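Local coordinates for protein Mypaa.01249.c (Mycobacterium paratuberculosis, PDB 3RD5) that is probably an oxidoreductase of the short-chain dehydrogenase/reductase family, built on a Rossmann-type fold, at residues A[17-22]-A[39-44]; A[118-123]-A[283-288]; A[134-139]-A[170-175]; A[197-202]-A[254-259]. All blocks are in the same frame, centred on the assembly; numbering follows the deposited sequence. Where two conformers were deposited one is given.

Contact 1 of 4, residues A[17-22]-A[39-44]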
loop_
_atom_site.group_PDB
_atom_site.type_symbol
_atom_site.label_atom_id
_atom_site.label_comp_id
_atom_site.label_asym_id
_atom_site.label_seq_id
_atom_site.Cartn_x
_atom_site.Cartn_y
_atom_site.Cartn_z
ATOM N N ARG A 17 -2.929 10.081 -17.072
ATOM C CA ARG A 17 -3.394 9.627 -15.765
ATOM C C ARG A 17 -2.294 9.853 -14.727
ATOM O O ARG A 17 -1.134 9.696 -15.029
ATOM C CB ARG A 17 -3.812 8.148 -15.776
ATOM C CG ARG A 17 -4.862 7.843 -16.838
ATOM C CD ARG A 17 -5.366 6.400 -16.733
ATOM N NE ARG A 17 -6.316 6.383 -15.645
ATOM C CZ ARG A 17 -6.548 5.342 -14.862
ATOM N NH1 ARG A 17 -5.922 4.174 -15.073
ATOM N NH2 ARG A 17 -7.445 5.473 -13.885
ATOM N N THR A 18 -2.668 10.205 -13.513
ATOM C CA THR A 18 -1.737 10.497 -12.423
ATOM C C THR A 18 -1.807 9.376 -11.409
ATOM O O THR A 18 -2.886 8.962 -10.946
ATOM C CB THR A 18 -2.064 11.831 -11.758
ATOM O OG1 THR A 18 -1.907 12.895 -12.728
ATOM C CG2 THR A 18 -1.162 12.106 -10.526
ATOM N N VAL A 19 -0.630 8.858 -11.041
ATOM C CA VAL A 19 -0.491 7.766 -10.084
ATOM C C VAL A 19 0.422 8.224 -8.963
ATOM O O VAL A 19 1.578 8.598 -9.213
ATOM C CB VAL A 19 0.084 6.503 -10.735
ATOM C CG1 VAL A 19 0.179 5.379 -9.697
ATOM C CG2 VAL A 19 -0.786 6.070 -11.953
ATOM N N VAL A 20 -0.058 8.209 -7.722
ATOM C CA VAL A 20 0.762 8.465 -6.556
ATOM C C VAL A 20 1.246 7.152 -6.022
ATOM O O VAL A 20 0.409 6.252 -5.815
ATOM C CB VAL A 20 -0.031 9.215 -5.450
ATOM C CG1 VAL A 20 0.803 9.357 -4.161
ATOM C CG2 VAL A 20 -0.438 10.601 -5.953
ATOM N N ILE A 21 2.546 7.009 -5.769
ATOM C CA ILE A 21 3.155 5.759 -5.273
ATOM C C ILE A 21 3.994 6.078 -4.059
ATOM O O ILE A 21 4.946 6.859 -4.169
ATOM C CB ILE A 21 4.097 5.077 -6.340
ATOM C CG1 ILE A 21 3.366 4.891 -7.676
ATOM C CG2 ILE A 21 4.627 3.715 -5.793
ATOM C CD1 ILE A 21 4.233 4.213 -8.763
ATOM N N THR A 22 3.707 5.470 -2.909
ATOM C CA THR A 22 4.593 5.629 -1.768
ATOM C C THR A 22 5.779 4.683 -1.928
ATOM O O THR A 22 5.624 3.539 -2.389
ATOM C CB THR A 22 3.884 5.398 -0.450
ATOM O OG1 THR A 22 3.441 4.034 -0.376
ATOM C CG2 THR A 22 2.645 6.346 -0.280
ATOM N N ARG A 39 4.314 3.741 -19.764
ATOM C CA ARG A 39 2.983 3.699 -20.385
ATOM C C ARG A 39 2.265 5.050 -20.352
ATOM O O ARG A 39 1.070 5.120 -20.656
ATOM C CB ARG A 39 2.141 2.587 -19.778
ATOM C CG ARG A 39 2.749 1.163 -19.993
ATOM C CD ARG A 39 2.954 0.798 -21.382
ATOM N NE ARG A 39 1.694 0.517 -22.043
ATOM C CZ ARG A 39 1.400 0.761 -23.314
ATOM N NH1 ARG A 39 2.278 1.339 -24.154
ATOM N NH2 ARG A 39 0.203 0.420 -23.759
ATOM N N GLY A 40 2.998 6.124 -20.051
ATOM C CA GLY A 40 2.478 7.476 -20.155
ATOM C C GLY A 40 1.912 8.088 -18.898
ATOM O O GLY A 40 1.396 9.216 -18.949
ATOM N N ALA A 41 2.018 7.402 -17.766
ATOM C CA ALA A 41 1.496 7.963 -16.509
ATOM C C ALA A 41 2.324 9.137 -16.020
ATOM O O ALA A 41 3.550 9.165 -16.173
ATOM C CB ALA A 41 1.481 6.926 -15.382
ATOM N N THR A 42 1.662 10.088 -15.365
ATOM C CA THR A 42 2.341 11.082 -14.539
ATOM C C THR A 42 2.449 10.452 -13.154
ATOM O O THR A 42 1.451 10.318 -12.456
ATOM C CB THR A 42 1.567 12.400 -14.482
ATOM O OG1 THR A 42 1.512 12.976 -15.812
ATOM C CG2 THR A 42 2.242 13.382 -13.546
ATOM N N VAL A 43 3.659 10.056 -12.767
ATOM C CA VAL A 43 3.891 9.354 -11.497
ATOM C C VAL A 43 4.456 10.315 -10.466
ATOM O O VAL A 43 5.374 11.091 -10.780
ATOM C CB VAL A 43 4.853 8.164 -11.655
ATOM C CG1 VAL A 43 5.084 7.467 -10.308
ATOM C CG2 VAL A 43 4.333 7.157 -12.695
ATOM N N ILE A 44 3.865 10.327 -9.282
ATOM C CA ILE A 44 4.370 11.085 -8.134
ATOM C C ILE A 44 4.876 10.060 -7.120
ATOM O O ILE A 44 4.065 9.325 -6.526
ATOM C CB ILE A 44 3.279 11.963 -7.525
ATOM C CG1 ILE A 44 2.776 12.982 -8.550
ATOM C CG2 ILE A 44 3.791 12.666 -6.258
ATOM C CD1 ILE A 44 1.468 13.668 -8.139
HETATM O O HOH W 1 -0.763 12.450 -16.750
#
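Arg17 and Thr42 start a parallel pairing in which four backbone hydrogen bonds join strand 18-22 to strand 42-47. Thr42 N gives to Arg17 O at 2.8 Å, and Val19 N gives to Thr42 O at 2.9 Å. Val19 in turn accepts Ile44 N, and Ile44 O receives Ile21 N, so Val19 and Ile21 use one edge of their strand while Thr42 and Ile44 answer with both N and O. The two short strand axes run 23° apart, their closest approach being 4.7 Å. Weaker CA-H···O contacts fill in between the N-H bonds; the shortest joins Thr18 CA to Thr42 O at 3.2 Å.

Side-chain contact divides between the two faces of the sheet. On one, Thr18, Val20, Thr42 and Ile44 stand together. Thr18 CG2 is anti to its own N and meets Ile44 CD1 at 3.9 Å, the two side chains slanting across each other. Val19 and Val43 occupy the other face, where Ile21 CD1 closes on Val43 CG1 at 3.7 Å and Val19 CG2 lies 4.2 Å from Ala41 CB. Helix 27-38 covers this side, through Ala33 against Ile21 and Val43 and through Leu36 against Val19.

Arg17 turns its guanidinium away from the pair, to a salt bridge with Asp132. Gly40, with positive phi, ends helix 27-38 in a Schellman motif just before the second strand. This is the first beta-alpha-beta unit of the Rossmann fold. Its main-chain bonds set the register, while Val19, Ile21 and Val43 give helix 27-38 an aliphatic surface and the Thr18/Thr42 end stays partly exposed.

Contact 2 of 4, residues A[118-123]-A[283-288]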
loop_
_atom_site.group_PDB
_atom_site.type_symbol
_atom_site.label_atom_id
_atom_site.label_comp_id
_atom_site.label_asym_id
_atom_site.label_seq_id
_atom_site.Cartn_x
_atom_site.Cartn_y
_atom_site.Cartn_z
ATOM N N GLY A 118 0.208 5.177 8.578
ATOM C CA GLY A 118 0.544 6.321 7.718
ATOM C C GLY A 118 -0.226 6.258 6.383
ATOM O O GLY A 118 -0.671 7.274 5.882
ATOM N N HIS A 119 -0.367 5.065 5.842
ATOM C CA HIS A 119 -1.177 4.817 4.635
ATOM C C HIS A 119 -2.668 5.066 4.850
ATOM O O HIS A 119 -3.364 5.587 3.981
ATOM C CB HIS A 119 -0.928 3.419 4.083
ATOM C CG HIS A 119 0.359 3.292 3.315
ATOM N ND1 HIS A 119 1.194 2.200 3.456
ATOM C CD2 HIS A 119 0.888 4.056 2.327
ATOM C CE1 HIS A 119 2.208 2.332 2.596
ATOM N NE2 HIS A 119 2.070 3.478 1.926
ATOM N N PHE A 120 -3.163 4.699 6.035
ATOM C CA PHE A 120 -4.546 4.960 6.413
ATOM C C PHE A 120 -4.832 6.461 6.377
ATOM O O PHE A 120 -5.822 6.908 5.777
ATOM C CB PHE A 120 -4.777 4.394 7.816
ATOM C CG PHE A 120 -6.179 4.583 8.343
ATOM C CD1 PHE A 120 -7.143 3.635 8.089
ATOM C CD2 PHE A 120 -6.539 5.716 9.055
ATOM C CE1 PHE A 120 -8.451 3.792 8.542
ATOM C CE2 PHE A 120 -7.849 5.880 9.514
ATOM C CZ PHE A 120 -8.803 4.936 9.245
ATOM N N ALA A 121 -3.977 7.240 7.025
ATOM C CA ALA A 121 -4.131 8.675 7.036
ATOM C C ALA A 121 -4.008 9.262 5.648
ATOM O O ALA A 121 -4.844 10.090 5.217
ATOM C CB ALA A 121 -3.060 9.290 7.971
ATOM N N LEU A 122 -3.013 8.814 4.909
ATOM C CA LEU A 122 -2.793 9.314 3.543
ATOM C C LEU A 122 -4.032 9.091 2.679
ATOM O O LEU A 122 -4.474 9.981 1.906
ATOM C CB LEU A 122 -1.587 8.648 2.895
ATOM C CG LEU A 122 -1.265 9.054 1.464
ATOM C CD1 LEU A 122 -0.923 10.561 1.397
ATOM C CD2 LEU A 122 -0.126 8.177 0.906
ATOM N N THR A 123 -4.565 7.874 2.743
ATOM C CA THR A 123 -5.714 7.503 1.915
ATOM C C THR A 123 -6.953 8.339 2.266
ATOM O O THR A 123 -7.621 8.897 1.371
ATOM C CB THR A 123 -6.021 6.001 2.029
ATOM O OG1 THR A 123 -4.868 5.243 1.666
ATOM C CG2 THR A 123 -7.210 5.629 1.098
ATOM N N GLN A 283 -8.963 6.900 15.389
ATOM C CA GLN A 283 -8.591 7.518 16.662
ATOM C C GLN A 283 -7.088 7.779 16.739
ATOM O O GLN A 283 -6.683 8.828 17.198
ATOM C CB GLN A 283 -9.053 6.678 17.847
ATOM C CG GLN A 283 -10.542 6.565 17.937
ATOM C CD GLN A 283 -10.959 5.487 18.895
ATOM O OE1 GLN A 283 -10.150 4.978 19.672
ATOM N NE2 GLN A 283 -12.218 5.103 18.823
ATOM N N LEU A 284 -6.263 6.839 16.287
ATOM C CA LEU A 284 -4.835 7.011 16.368
ATOM C C LEU A 284 -4.316 8.088 15.427
ATOM O O LEU A 284 -3.340 8.814 15.748
ATOM C CB LEU A 284 -4.128 5.675 16.077
ATOM C CG LEU A 284 -4.235 4.577 17.140
ATOM C CD1 LEU A 284 -3.686 3.258 16.584
ATOM C CD2 LEU A 284 -3.441 4.997 18.417
ATOM N N THR A 285 -4.910 8.165 14.236
ATOM C CA THR A 285 -4.386 9.063 13.181
ATOM C C THR A 285 -5.064 10.437 13.117
ATOM O O THR A 285 -4.556 11.320 12.427
ATOM C CB THR A 285 -4.435 8.443 11.786
ATOM O OG1 THR A 285 -5.796 8.229 11.376
ATOM C CG2 THR A 285 -3.627 7.126 11.728
ATOM N N LYS A 286 -6.181 10.601 13.833
ATOM C CA LYS A 286 -7.011 11.814 13.732
ATOM C C LYS A 286 -7.374 12.127 12.289
ATOM O O LYS A 286 -7.381 13.291 11.864
ATOM C CB LYS A 286 -6.342 12.978 14.476
ATOM C CG LYS A 286 -6.082 12.661 15.985
ATOM C CD LYS A 286 -7.329 12.097 16.635
ATOM C CE LYS A 286 -7.179 11.725 18.117
ATOM N NZ LYS A 286 -8.262 10.735 18.450
ATOM N N THR A 287 -7.680 11.070 11.533
ATOM C CA THR A 287 -8.269 11.171 10.190
ATOM C C THR A 287 -9.505 10.285 10.170
ATOM O O THR A 287 -9.668 9.384 10.993
ATOM C CB THR A 287 -7.312 10.769 9.024
ATOM O OG1 THR A 287 -7.071 9.359 9.069
ATOM C CG2 THR A 287 -6.015 11.549 9.125
ATOM N N GLU A 288 -10.425 10.595 9.276
ATOM C CA GLU A 288 -11.659 9.843 9.139
ATOM C C GLU A 288 -12.047 9.639 7.691
ATOM O O GLU A 288 -11.637 10.409 6.822
ATOM C CB GLU A 288 -12.814 10.507 9.886
ATOM C CG GLU A 288 -13.278 11.803 9.358
ATOM C CD GLU A 288 -14.469 12.392 10.143
ATOM O OE1 GLU A 288 -14.727 11.967 11.299
ATOM O OE2 GLU A 288 -15.148 13.279 9.575
#
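Thr285 OG1 is the polar hub of this contact: Thr287 OG1 donates to it at 2.9 Å, Thr287 N adds a weak bond at 3.4 Å, and Thr285 OG1 is itself hydrogen-bonded to Ser281 O, one helical turn back. The gripped oxygen sits at the edge of the Phe120 ring, near its plane, 3.5 Å from Phe120 CD2. With chi1 at 65°, Thr285 OG1 stands between its own N and carbonyl carbon, a position from which it can reach both the helix carbonyl and the ring edge. Phe120 and Thr285 cross at about a right angle.

Thr287 OG1 approaches the same ring obliquely, 3.6 Å from Phe120 CE2, and is also bonded to Asn124 ND2. The apolar part centres on Ala121 CB, which lies 3.9 Å from Thr287 CG2 and 4.1 Å from Thr285 CB. Thr287 thus brings OG1 and CG2 to helix 110-126, whereas Thr285 brings OG1 and CB, and both hydroxyls are satisfied although buried.

Lys286, with positive phi, takes the chain out of helix 271-285, so the two threonines flank the helix end. Trp278 of that helix meets Phe120 edge-to-face, Leu74 of helix 74-82 reaches Ala121, and Leu122 and Thr123 touch Leu90 of strand 87-92.

Contact 3 of 4, residues A[134-139]-A[170-175]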
loop_
_atom_site.group_PDB
_atom_site.type_symbol
_atom_site.label_atom_id
_atom_site.label_comp_id
_atom_site.label_asym_id
_atom_site.label_seq_id
_atom_site.Cartn_x
_atom_site.Cartn_y
_atom_site.Cartn_z
ATOM N N VAL A 134 -7.558 2.761 -5.084
ATOM C CA VAL A 134 -6.470 2.606 -4.115
ATOM C C VAL A 134 -5.997 1.166 -4.199
ATOM O O VAL A 134 -6.802 0.248 -4.110
ATOM C CB VAL A 134 -6.959 2.904 -2.694
ATOM C CG1 VAL A 134 -5.817 2.724 -1.687
ATOM C CG2 VAL A 134 -7.591 4.335 -2.589
ATOM N N VAL A 135 -4.694 0.961 -4.345
ATOM C CA VAL A 135 -4.063 -0.372 -4.311
ATOM C C VAL A 135 -3.140 -0.387 -3.113
ATOM O O VAL A 135 -2.190 0.421 -3.065
ATOM C CB VAL A 135 -3.245 -0.663 -5.580
ATOM C CG1 VAL A 135 -2.586 -2.041 -5.497
ATOM C CG2 VAL A 135 -4.148 -0.588 -6.828
ATOM N N THR A 136 -3.360 -1.331 -2.177
ATOM C CA THR A 136 -2.476 -1.467 -0.995
ATOM C C THR A 136 -1.690 -2.748 -1.101
ATOM O O THR A 136 -2.292 -3.810 -1.353
ATOM C CB THR A 136 -3.333 -1.390 0.285
ATOM O OG1 THR A 136 -4.024 -0.124 0.321
ATOM C CG2 THR A 136 -2.445 -1.466 1.539
ATOM N N VAL A 137 -0.385 -2.668 -0.907
ATOM C CA VAL A 137 0.494 -3.820 -1.038
ATOM C C VAL A 137 0.594 -4.523 0.320
ATOM O O VAL A 137 0.966 -3.891 1.318
ATOM C CB VAL A 137 1.865 -3.446 -1.647
ATOM C CG1 VAL A 137 2.676 -4.727 -1.922
ATOM C CG2 VAL A 137 1.677 -2.635 -2.968
ATOM N N SER A 138 0.282 -5.826 0.349
ATOM C CA SER A 138 0.395 -6.675 1.522
ATOM C C SER A 138 1.464 -7.757 1.316
ATOM O O SER A 138 2.458 -7.531 0.615
ATOM C CB SER A 138 -0.995 -7.197 1.854
ATOM O OG SER A 138 -1.014 -7.985 3.057
ATOM N N SER A 139 1.316 -8.913 1.953
ATOM C CA SER A 139 2.313 -9.954 1.939
ATOM C C SER A 139 1.714 -11.278 2.361
ATOM O O SER A 139 0.748 -11.291 3.151
ATOM C CB SER A 139 3.400 -9.599 2.961
ATOM O OG SER A 139 4.339 -10.653 3.179
ATOM N N LEU A 170 -1.620 -7.939 7.700
ATOM C CA LEU A 170 -3.015 -8.249 7.930
ATOM C C LEU A 170 -3.853 -6.963 7.966
ATOM O O LEU A 170 -4.912 -6.885 7.335
ATOM C CB LEU A 170 -3.149 -9.064 9.225
ATOM C CG LEU A 170 -4.593 -9.340 9.648
ATOM C CD1 LEU A 170 -5.437 -10.117 8.600
ATOM C CD2 LEU A 170 -4.636 -10.063 10.983
ATOM N N ALA A 171 -3.358 -5.941 8.658
ATOM C CA ALA A 171 -4.024 -4.643 8.679
ATOM C C ALA A 171 -4.243 -4.071 7.281
ATOM O O ALA A 171 -5.309 -3.547 6.968
ATOM C CB ALA A 171 -3.281 -3.648 9.574
ATOM N N ASN A 172 -3.260 -4.258 6.385
ATOM C CA ASN A 172 -3.384 -3.770 5.010
ATOM C C ASN A 172 -4.589 -4.389 4.301
ATOM O O ASN A 172 -5.280 -3.730 3.510
ATOM C CB ASN A 172 -2.150 -4.124 4.168
ATOM C CG ASN A 172 -0.865 -3.385 4.525
ATOM O OD1 ASN A 172 0.226 -3.974 4.364
ATOM N ND2 ASN A 172 -0.931 -2.099 4.900
ATOM N N LEU A 173 -4.854 -5.668 4.562
ATOM C CA LEU A 173 -5.998 -6.362 3.965
ATOM C C LEU A 173 -7.339 -5.963 4.595
ATOM O O LEU A 173 -8.329 -5.737 3.891
ATOM C CB LEU A 173 -5.791 -7.896 3.999
ATOM C CG LEU A 173 -4.716 -8.355 3.032
ATOM C CD1 LEU A 173 -4.403 -9.837 3.235
ATOM C CD2 LEU A 173 -5.198 -8.220 1.563
ATOM N N LEU A 174 -7.368 -5.902 5.925
ATOM C CA LEU A 174 -8.576 -5.468 6.630
ATOM C C LEU A 174 -8.924 -4.031 6.254
ATOM O O LEU A 174 -10.108 -3.664 6.163
ATOM C CB LEU A 174 -8.358 -5.618 8.123
ATOM C CG LEU A 174 -8.265 -7.047 8.658
ATOM C CD1 LEU A 174 -7.772 -7.021 10.112
ATOM C CD2 LEU A 174 -9.608 -7.797 8.557
ATOM N N PHE A 175 -7.901 -3.205 6.061
ATOM C CA PHE A 175 -8.050 -1.815 5.550
ATOM C C PHE A 175 -8.763 -1.819 4.209
ATOM O O PHE A 175 -9.731 -1.080 3.960
ATOM C CB PHE A 175 -6.674 -1.170 5.428
ATOM C CG PHE A 175 -6.685 0.141 4.722
ATOM C CD1 PHE A 175 -7.221 1.267 5.273
ATOM C CD2 PHE A 175 -6.071 0.227 3.493
ATOM C CE1 PHE A 175 -7.188 2.481 4.591
ATOM C CE2 PHE A 175 -5.989 1.433 2.836
ATOM C CZ PHE A 175 -6.584 2.555 3.386
#
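Asn172 brings helix 161-185 onto the end of strand 133-137. Asn172 CB lies 3.8 Å from Thr136 CG2 and 4.0 Å from Ser138 CB. Its CG, anti to its carbonyl carbon (chi1 -70°), comes to 3.7 Å from Val137 O. The Thr136 methyl, CG2, is 3.7 Å from Asn172 ND2, a van der Waals contact; the amide nitrogen's hydrogen bond goes to Asn115 O. Asn172 OD1 is only 3.1 Å from Val137 O. Both are acceptors, so they cannot bond to each other; Lys169 NZ hydrogen-bonds to each, which probably explains the closeness.

The short strand and helix axes run 160° apart and approach to 8.5 Å, as in a beta-alpha-beta crossover: strand 133-137 leads into helix 161-185, which returns the chain to the adjacent parallel strand 191-195. Lys169 and Tyr165 have the YxxxK spacing of short-chain dehydrogenases, and Ser139, whose side chain touches both, is consistent with the family's serine. Through its OD1 bond to Lys169 NZ, Asn172 probably belongs to the second shell of such a site.

One residue on, Leu173 lays its branch point beside the hydroxyl of Ser138, with Leu173 CG 3.7 Å from Ser138 OG. That oxygen is bonded to Lys169 O. Last comes Phe175, whose ring edge receives Thr136 OG1 in plane, 3.6 Å from Phe175 CE2; the side chains cross at about a right angle, and the hydroxyl's hydrogen bond is with Asn92 ND2.

Contact 4 of 4, residues A[197-202]-A[254-259]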
loop_
_atom_site.group_PDB
_atom_site.type_symbol
_atom_site.label_atom_id
_atom_site.label_comp_id
_atom_site.label_asym_id
_atom_site.label_seq_id
_atom_site.Cartn_x
_atom_site.Cartn_y
_atom_site.Cartn_z
ATOM N N PRO A 197 3.686 -9.245 -3.370
ATOM C CA PRO A 197 4.747 -9.484 -4.365
ATOM C C PRO A 197 5.258 -10.905 -4.384
ATOM O O PRO A 197 6.197 -11.183 -5.159
ATOM C CB PRO A 197 5.854 -8.526 -3.911
ATOM C CG PRO A 197 5.645 -8.436 -2.435
ATOM C CD PRO A 197 4.159 -8.354 -2.285
ATOM N N GLY A 198 4.706 -11.809 -3.581
ATOM C CA GLY A 198 5.278 -13.152 -3.483
ATOM C C GLY A 198 6.471 -13.220 -2.556
ATOM O O GLY A 198 6.530 -12.558 -1.528
ATOM N N TYR A 199 7.454 -14.023 -2.948
ATOM C CA TYR A 199 8.539 -14.431 -2.065
ATOM C C TYR A 199 9.382 -13.304 -1.478
ATOM O O TYR A 199 9.959 -13.450 -0.395
ATOM C CB TYR A 199 9.476 -15.438 -2.792
ATOM C CG TYR A 199 10.182 -14.841 -3.999
ATOM C CD1 TYR A 199 11.403 -14.186 -3.849
ATOM C CD2 TYR A 199 9.648 -14.927 -5.269
ATOM C CE1 TYR A 199 12.042 -13.605 -4.940
ATOM C CE2 TYR A 199 10.275 -14.329 -6.380
ATOM C CZ TYR A 199 11.482 -13.688 -6.201
ATOM O OH TYR A 199 12.077 -13.140 -7.378
ATOM N N SER A 200 9.523 -12.199 -2.192
ATOM C CA SER A 200 10.472 -11.152 -1.723
ATOM C C SER A 200 10.164 -10.578 -0.371
ATOM O O SER A 200 11.080 -10.148 0.335
ATOM C CB SER A 200 10.520 -10.011 -2.722
ATOM O OG SER A 200 9.297 -9.399 -2.898
ATOM N N HIS A 201 8.888 -10.557 -0.014
ATOM C CA HIS A 201 8.463 -9.957 1.278
ATOM C C HIS A 201 7.913 -10.998 2.201
ATOM O O HIS A 201 6.827 -10.895 2.759
ATOM C CB HIS A 201 7.511 -8.797 1.003
ATOM C CG HIS A 201 8.215 -7.618 0.417
ATOM N ND1 HIS A 201 8.717 -7.606 -0.866
ATOM C CD2 HIS A 201 8.558 -6.421 0.962
ATOM C CE1 HIS A 201 9.273 -6.432 -1.109
ATOM N NE2 HIS A 201 9.180 -5.687 -0.021
ATOM N N THR A 202 8.740 -11.993 2.452
ATOM C CA THR A 202 8.385 -13.119 3.289
ATOM C C THR A 202 9.636 -13.505 4.086
ATOM O O THR A 202 10.744 -13.063 3.786
ATOM C CB THR A 202 7.919 -14.355 2.497
ATOM O OG1 THR A 202 9.040 -14.913 1.796
ATOM C CG2 THR A 202 6.801 -14.000 1.546
ATOM N N GLY A 254 1.264 -18.407 -4.209
ATOM C CA GLY A 254 1.677 -17.568 -3.068
ATOM C C GLY A 254 3.037 -16.963 -3.252
ATOM O O GLY A 254 3.193 -15.745 -3.439
ATOM N N TYR A 255 4.048 -17.790 -3.276
ATOM C CA TYR A 255 5.420 -17.334 -3.406
ATOM C C TYR A 255 5.834 -17.078 -4.854
ATOM O O TYR A 255 6.632 -16.197 -5.142
ATOM C CB TYR A 255 6.327 -18.352 -2.733
ATOM C CG TYR A 255 6.025 -18.524 -1.264
ATOM C CD1 TYR A 255 6.677 -17.742 -0.344
ATOM C CD2 TYR A 255 5.104 -19.455 -0.815
ATOM C CE1 TYR A 255 6.409 -17.857 1.004
ATOM C CE2 TYR A 255 4.818 -19.596 0.528
ATOM C CZ TYR A 255 5.485 -18.792 1.426
ATOM O OH TYR A 255 5.253 -18.930 2.808
ATOM N N LEU A 256 5.323 -17.913 -5.761
ATOM C CA LEU A 256 5.586 -17.923 -7.199
ATOM C C LEU A 256 4.283 -18.299 -7.910
ATOM O O LEU A 256 3.323 -18.774 -7.264
ATOM C CB LEU A 256 6.668 -18.920 -7.586
ATOM C CG LEU A 256 8.098 -18.606 -7.112
ATOM C CD1 LEU A 256 8.996 -19.811 -7.393
ATOM C CD2 LEU A 256 8.656 -17.324 -7.805
ATOM N N GLY A 257 4.291 -18.178 -9.235
ATOM C CA GLY A 257 3.135 -18.501 -10.041
ATOM C C GLY A 257 2.567 -17.329 -10.809
ATOM O O GLY A 257 2.920 -16.174 -10.570
ATOM N N ARG A 258 1.640 -17.635 -11.719
ATOM C CA ARG A 258 0.992 -16.618 -12.553
ATOM C C ARG A 258 0.185 -15.632 -11.729
ATOM O O ARG A 258 -0.397 -15.996 -10.697
ATOM C CB ARG A 258 0.057 -17.272 -13.569
ATOM C CG ARG A 258 -1.107 -18.051 -13.042
ATOM C CD ARG A 258 -1.838 -18.741 -14.228
ATOM N NE ARG A 258 -2.346 -17.771 -15.209
ATOM C CZ ARG A 258 -2.522 -18.015 -16.511
ATOM N NH1 ARG A 258 -2.213 -19.191 -17.033
ATOM N NH2 ARG A 258 -2.995 -17.065 -17.306
ATOM N N THR A 259 0.102 -14.400 -12.207
ATOM C CA THR A 259 -0.653 -13.333 -11.511
ATOM C C THR A 259 -2.148 -13.494 -11.718
ATOM O O THR A 259 -2.649 -13.663 -12.836
ATOM C CB THR A 259 -0.178 -11.972 -12.033
ATOM O OG1 THR A 259 1.215 -11.816 -11.769
ATOM C CG2 THR A 259 -0.969 -10.843 -11.377
#
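Tyr199 presents the edge of its ring to the backbone of Tyr255, whose O lies in the ring plane, 3.3 Å from Tyr199 CD2. The same oxygen accepts Tyr199 N at 3.2 Å. That donor lies in the carbonyl plane on a lone pair, with a C=O···N angle of 120°, though the N-H···O angle of 140° shows a bent bond. With chi1 at 64°, Tyr199 CG stands between its own N and carbonyl carbon, which keeps the ring beside the amide and lets both meet one acceptor. Leu256 comes to the ring obliquely, Leu256 CD2 being 3.6 Å from Tyr199 CD2, and the two side chains slant past each other. The far end of the ring is tied elsewhere, Tyr199 OH bonding to Asp227.

These are two loops: one follows strand 191-195 and carries the Pro197-Gly198 pair familiar from short-chain dehydrogenases, the other links strands 248-251 and 259-261. Between them Gly198, at positive phi, brings its CA to 3.3 Å from Gly254 O in a CA-H···O contact. That carbonyl is buried here and has no hydrogen-bonding partner in the model.

Tyr255 is turned differently. The edge of its ring lies near Tyr199 CA, while Thr202 CG2 reaches it obliquely at 3.9 Å from Tyr255 CE1. Thr202 is held for this by its hydroxyl: Thr202 OG1 donates to Tyr199 O at 2.8 Å, from out of the carbonyl plane. Met140 touches both Thr202 and Tyr255, and Leu204, just before unmodelled residues 205-224, packs on the Tyr255 side chain as well.

How the contacts relate
Contact 1 closes early in the chain; contact 3 then lies within the long loop that contact 2 closes, as does contact 4, which follows contact 3. Contacts 1 and 3 reach the same sheet, their centres 20 Å apart, without touching. Contact 2 joins its neighbours: Thr22 OG1 and His119 NE2, 2.7 Å apart, link it to contact 1, and Phe120 packs on Phe175 of contact 3. Ser139 OG of contact 3 is probably hydrogen-bonded to His201 O of contact 4, whose centre is 15 Å away. Contacts 2 and 4, centres 28 Å apart, lie on opposite sides of the chain's centre. Contact 3, near that centre, thus connects the helical flank with the loops beside the Ser139 region, the probable active site.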